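Local coordinates for protein cysteine desulfurase (Thermococcus onnurineus, PDB 5B89) that probably catalyses the pyridoxal phosphate-dependent removal of sulfur from L-cysteine, yielding L-alanine and a persulfide on a sulfur carrier, at residues F257-T266 / Y275-A286. Residues are numbered along the deposited sequence; the frame is centred on the assembly and turned at random.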
loop_
_atom_site.group_PDB
_atom_site.type_symbol
_atom_site.label_atom_id
_atom_site.label_comp_id
_atom_site.label_asym_id
_atom_site.label_seq_id
_atom_site.Cartn_x
_atom_site.Cartn_y
_atom_site.Cartn_z
ATOM N N PHE B 257 -9.380 -14.459 13.096
ATOM C CA PHE B 257 -8.873 -13.955 11.822
ATOM C C PHE B 257 -7.404 -14.211 11.677
ATOM O O PHE B 257 -6.639 -13.643 12.478
ATOM C CB PHE B 257 -9.164 -12.463 11.790
ATOM C CG PHE B 257 -8.809 -11.782 10.463
ATOM C CD1 PHE B 257 -9.561 -12.020 9.329
ATOM C CD2 PHE B 257 -7.781 -10.920 10.380
ATOM C CE1 PHE B 257 -9.219 -11.433 8.144
ATOM C CE2 PHE B 257 -7.451 -10.297 9.168
ATOM C CZ PHE B 257 -8.169 -10.605 8.068
ATOM N N GLU B 258 -6.959 -14.954 10.674
ATOM C CA GLU B 258 -5.554 -15.249 10.489
ATOM C C GLU B 258 -4.877 -14.180 9.687
ATOM O O GLU B 258 -5.357 -13.838 8.655
ATOM C CB GLU B 258 -5.421 -16.534 9.782
ATOM C CG GLU B 258 -4.023 -16.988 9.685
ATOM C CD GLU B 258 -3.823 -18.092 8.681
ATOM O OE1 GLU B 258 -2.689 -18.080 8.178
ATOM O OE2 GLU B 258 -4.755 -18.906 8.386
ATOM N N PRO B 259 -3.861 -13.507 10.218
ATOM C CA PRO B 259 -3.220 -12.450 9.430
ATOM C C PRO B 259 -2.683 -12.942 8.127
ATOM O O PRO B 259 -1.761 -13.796 8.133
ATOM C CB PRO B 259 -2.136 -11.928 10.322
ATOM C CG PRO B 259 -1.991 -12.879 11.413
ATOM C CD PRO B 259 -3.224 -13.675 11.570
ATOM N N PRO B 260 -3.119 -12.425 6.949
ATOM C CA PRO B 260 -2.586 -12.985 5.713
ATOM C C PRO B 260 -1.176 -12.571 5.429
ATOM O O PRO B 260 -0.463 -13.250 4.731
ATOM C CB PRO B 260 -3.532 -12.363 4.642
ATOM C CG PRO B 260 -4.791 -12.180 5.438
ATOM C CD PRO B 260 -4.370 -11.622 6.749
ATOM N N LEU B 261 -0.801 -11.372 5.891
ATOM C CA LEU B 261 0.524 -10.791 5.644
ATOM C C LEU B 261 1.254 -10.688 6.975
ATOM O O LEU B 261 0.803 -10.011 7.943
ATOM C CB LEU B 261 0.458 -9.411 4.995
ATOM C CG LEU B 261 -0.402 -9.314 3.743
ATOM C CD1 LEU B 261 -0.524 -7.885 3.281
ATOM C CD2 LEU B 261 0.071 -10.201 2.641
ATOM N N ILE B 262 2.434 -11.349 7.083
ATOM C CA ILE B 262 3.208 -11.428 8.316
ATOM C C ILE B 262 4.653 -11.091 8.121
ATOM O O ILE B 262 5.186 -11.246 7.018
ATOM C CB ILE B 262 3.059 -12.794 9.015
ATOM C CG1 ILE B 262 3.573 -13.912 8.133
ATOM C CG2 ILE B 262 1.603 -12.974 9.507
ATOM C CD1 ILE B 262 3.591 -15.271 8.890
ATOM N N GLY B 263 5.327 -10.591 9.161
ATOM C CA GLY B 263 6.738 -10.226 9.031
ATOM C C GLY B 263 7.107 -9.132 9.955
ATOM O O GLY B 263 6.600 -9.077 11.148
ATOM N N GLY B 264 7.962 -8.197 9.529
ATOM C CA GLY B 264 8.379 -7.114 10.408
ATOM C C GLY B 264 7.189 -6.369 10.961
ATOM O O GLY B 264 6.198 -6.118 10.284
ATOM N N GLY B 265 7.259 -6.094 12.249
ATOM C CA GLY B 265 6.252 -5.356 13.013
ATOM C C GLY B 265 5.078 -6.212 13.480
ATOM O O GLY B 265 4.262 -5.654 14.252
ATOM N N THR B 266 4.992 -7.471 13.129
ATOM C CA THR B 266 3.883 -8.297 13.468
ATOM C C THR B 266 4.140 -9.234 14.666
ATOM O O THR B 266 3.289 -10.007 14.990
ATOM C CB THR B 266 3.288 -9.090 12.310
ATOM O OG1 THR B 266 4.162 -10.184 11.951
ATOM C CG2 THR B 266 3.007 -8.195 11.155
ATOM N N TYR B 275 7.770 -18.582 15.121
ATOM C CA TYR B 275 7.446 -17.214 15.562
ATOM C C TYR B 275 6.196 -17.169 16.397
ATOM O O TYR B 275 5.373 -18.054 16.352
ATOM C CB TYR B 275 7.251 -16.290 14.288
ATOM C CG TYR B 275 6.106 -16.804 13.368
ATOM C CD1 TYR B 275 6.308 -17.739 12.313
ATOM C CD2 TYR B 275 4.784 -16.266 13.493
ATOM C CE1 TYR B 275 5.239 -18.156 11.518
ATOM C CE2 TYR B 275 3.751 -16.698 12.698
ATOM C CZ TYR B 275 3.983 -17.586 11.708
ATOM O OH TYR B 275 2.948 -18.022 10.941
ATOM N N LYS B 276 6.063 -16.097 17.144
ATOM C CA LYS B 276 4.816 -15.716 17.901
ATOM C C LYS B 276 4.445 -14.294 17.437
ATOM O O LYS B 276 5.272 -13.374 17.413
ATOM C CB LYS B 276 5.071 -15.713 19.391
ATOM C CG LYS B 276 5.440 -17.080 19.947
ATOM C CD LYS B 276 5.729 -16.822 21.406
ATOM C CE LYS B 276 5.880 -18.176 22.111
ATOM N NZ LYS B 276 7.058 -18.868 21.584
ATOM N N LEU B 277 3.145 -14.121 17.157
ATOM C CA LEU B 277 2.678 -12.771 16.707
ATOM C C LEU B 277 2.294 -11.870 17.840
ATOM O O LEU B 277 1.967 -12.415 18.928
ATOM C CB LEU B 277 1.534 -12.964 15.773
ATOM C CG LEU B 277 1.914 -13.718 14.483
ATOM C CD1 LEU B 277 0.709 -13.883 13.608
ATOM C CD2 LEU B 277 3.065 -13.063 13.692
ATOM N N THR B 278 2.396 -10.567 17.654
ATOM C CA THR B 278 1.931 -9.550 18.583
ATOM C C THR B 278 0.404 -9.318 18.511
ATOM O O THR B 278 -0.298 -10.091 17.844
ATOM C CB THR B 278 2.664 -8.240 18.393
ATOM O OG1 THR B 278 2.550 -7.484 19.613
ATOM C CG2 THR B 278 2.311 -7.492 17.174
ATOM N N GLU B 279 -0.025 -8.422 19.313
ATOM C CA GLU B 279 -1.469 -8.110 19.413
ATOM C C GLU B 279 -1.915 -7.167 18.290
ATOM O O GLU B 279 -1.123 -6.389 17.716
ATOM C CB GLU B 279 -1.790 -7.490 20.769
ATOM C CG GLU B 279 -1.422 -8.337 22.020
ATOM C CD GLU B 279 -1.958 -9.774 21.985
ATOM O OE1 GLU B 279 -3.194 -9.969 22.084
ATOM O OE2 GLU B 279 -1.131 -10.724 21.835
ATOM N N PRO B 280 -3.222 -7.097 18.020
ATOM C CA PRO B 280 -3.775 -6.056 17.102
ATOM C C PRO B 280 -3.555 -4.677 17.591
ATOM O O PRO B 280 -3.524 -4.418 18.817
ATOM C CB PRO B 280 -5.270 -6.417 17.108
ATOM C CG PRO B 280 -5.316 -7.846 17.422
ATOM C CD PRO B 280 -4.320 -7.989 18.475
ATOM N N PRO B 281 -3.434 -3.666 16.704
ATOM C CA PRO B 281 -3.567 -3.842 15.246
ATOM C C PRO B 281 -2.241 -4.207 14.552
ATOM O O PRO B 281 -2.270 -4.641 13.403
ATOM C CB PRO B 281 -3.948 -2.461 14.804
ATOM C CG PRO B 281 -3.349 -1.534 15.805
ATOM C CD PRO B 281 -3.348 -2.266 17.113
ATOM N N GLU B 282 -1.108 -4.112 15.239
ATOM C CA GLU B 282 0.211 -4.414 14.618
ATOM C C GLU B 282 0.310 -5.818 14.170
ATOM O O GLU B 282 1.080 -6.099 13.194
ATOM C CB GLU B 282 1.328 -4.114 15.615
ATOM C CG GLU B 282 1.530 -2.660 15.883
ATOM C CD GLU B 282 0.531 -2.055 16.901
ATOM O OE1 GLU B 282 -0.225 -2.830 17.573
ATOM O OE2 GLU B 282 0.522 -0.800 17.045
ATOM N N ARG B 283 -0.434 -6.804 14.728
ATOM C CA ARG B 283 -0.465 -8.166 14.278
ATOM C C ARG B 283 -0.754 -8.263 12.772
ATOM O O ARG B 283 -0.389 -9.235 12.139
ATOM C CB ARG B 283 -1.570 -8.965 15.058
ATOM C CG ARG B 283 -1.683 -10.406 14.734
ATOM C CD ARG B 283 -2.846 -11.144 15.443
ATOM N NE ARG B 283 -2.630 -11.139 16.847
ATOM C CZ ARG B 283 -3.563 -11.588 17.711
ATOM N NH1 ARG B 283 -4.754 -11.986 17.252
ATOM N NH2 ARG B 283 -3.313 -11.607 19.016
ATOM N N PHE B 284 -1.520 -7.283 12.270
ATOM C CA PHE B 284 -2.039 -7.318 10.886
ATOM C C PHE B 284 -1.241 -6.488 9.909
ATOM O O PHE B 284 -1.592 -6.531 8.709
ATOM C CB PHE B 284 -3.539 -6.939 10.951
ATOM C CG PHE B 284 -4.335 -7.841 11.845
ATOM C CD1 PHE B 284 -4.369 -9.149 11.612
ATOM C CD2 PHE B 284 -5.028 -7.356 12.904
ATOM C CE1 PHE B 284 -5.081 -9.997 12.459
ATOM C CE2 PHE B 284 -5.807 -8.209 13.725
ATOM C CZ PHE B 284 -5.789 -9.517 13.500
ATOM N N GLU B 285 -0.262 -5.712 10.379
ATOM C CA GLU B 285 0.405 -4.744 9.559
ATOM C C GLU B 285 1.878 -5.159 9.333
ATOM O O GLU B 285 2.715 -4.855 10.173
ATOM C CB GLU B 285 0.330 -3.372 10.170
ATOM C CG GLU B 285 -1.064 -2.827 10.226
ATOM C CD GLU B 285 -1.156 -1.385 10.693
ATOM O OE1 GLU B 285 -0.210 -0.714 11.299
ATOM O OE2 GLU B 285 -2.264 -0.803 10.492
ATOM N N ALA B 286 2.122 -5.799 8.201
ATOM C CA ALA B 286 3.446 -6.329 7.939
ATOM C C ALA B 286 4.319 -5.284 7.234
ATOM O O ALA B 286 3.862 -4.701 6.243
ATOM C CB ALA B 286 3.303 -7.554 7.085
HETATM O O HOH W 1 -1.950 -9.379 7.919
#
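The loop around Thr266 packs against Leu277 and Thr278 in a buried loop-against-loop contact at the dimer interface of this fold-type I PLP enzyme, where the loop leading into a β-hairpin (strands 267-271 and 274-277) packs against the chain leaving it. A type II turn, Gly263 to Thr266, delivers the chain to the hairpin, and Thr278 N donates to Thr266 O (2.9 Å, 164°) across its mouth. With chi1 at 74°, Thr266 OG1 sits between its own backbone N and carbonyl carbon and folds back over the turn, donating to Gly263 O at 2.8 Å; that carbonyl also accepts from Thr266 N. The same rotation puts CG2 anti to the carbonyl carbon, against the 3-10 turn 282-284, where it lies 3.5 Å from Glu282 O. Replacing Thr266 by an alanine would probably leave Gly263 O with one donor fewer and open a gap beside Leu277 CD2 and the carbonyls of Glu282 and Glu285. Further back along the loop the packing is mainly apolar. The edge of Phe257 is directed toward the face of Phe284 in an offset edge-to-face pair, planes at 64°, with CD2 of Phe257 3.5 Å from CE1 of Phe284. Pro259 CG and Leu277 CD1 meet tip to tip at 3.6 Å, while Ile262 crosses Tyr275 at about a right angle, its CD1 3.5 Å from the phenolic OH. Both segments face the second subunit: Gly264 N is hydrogen-bonded to Ser136 OG of that subunit and Ala286 O to its Asn105 ND2, and the turn lies close to a bound pyridoxal phosphate. Between the loops, one water accepts from Leu261 N and donates to Phe284 O, 3.0 Å from that carbonyl oxygen.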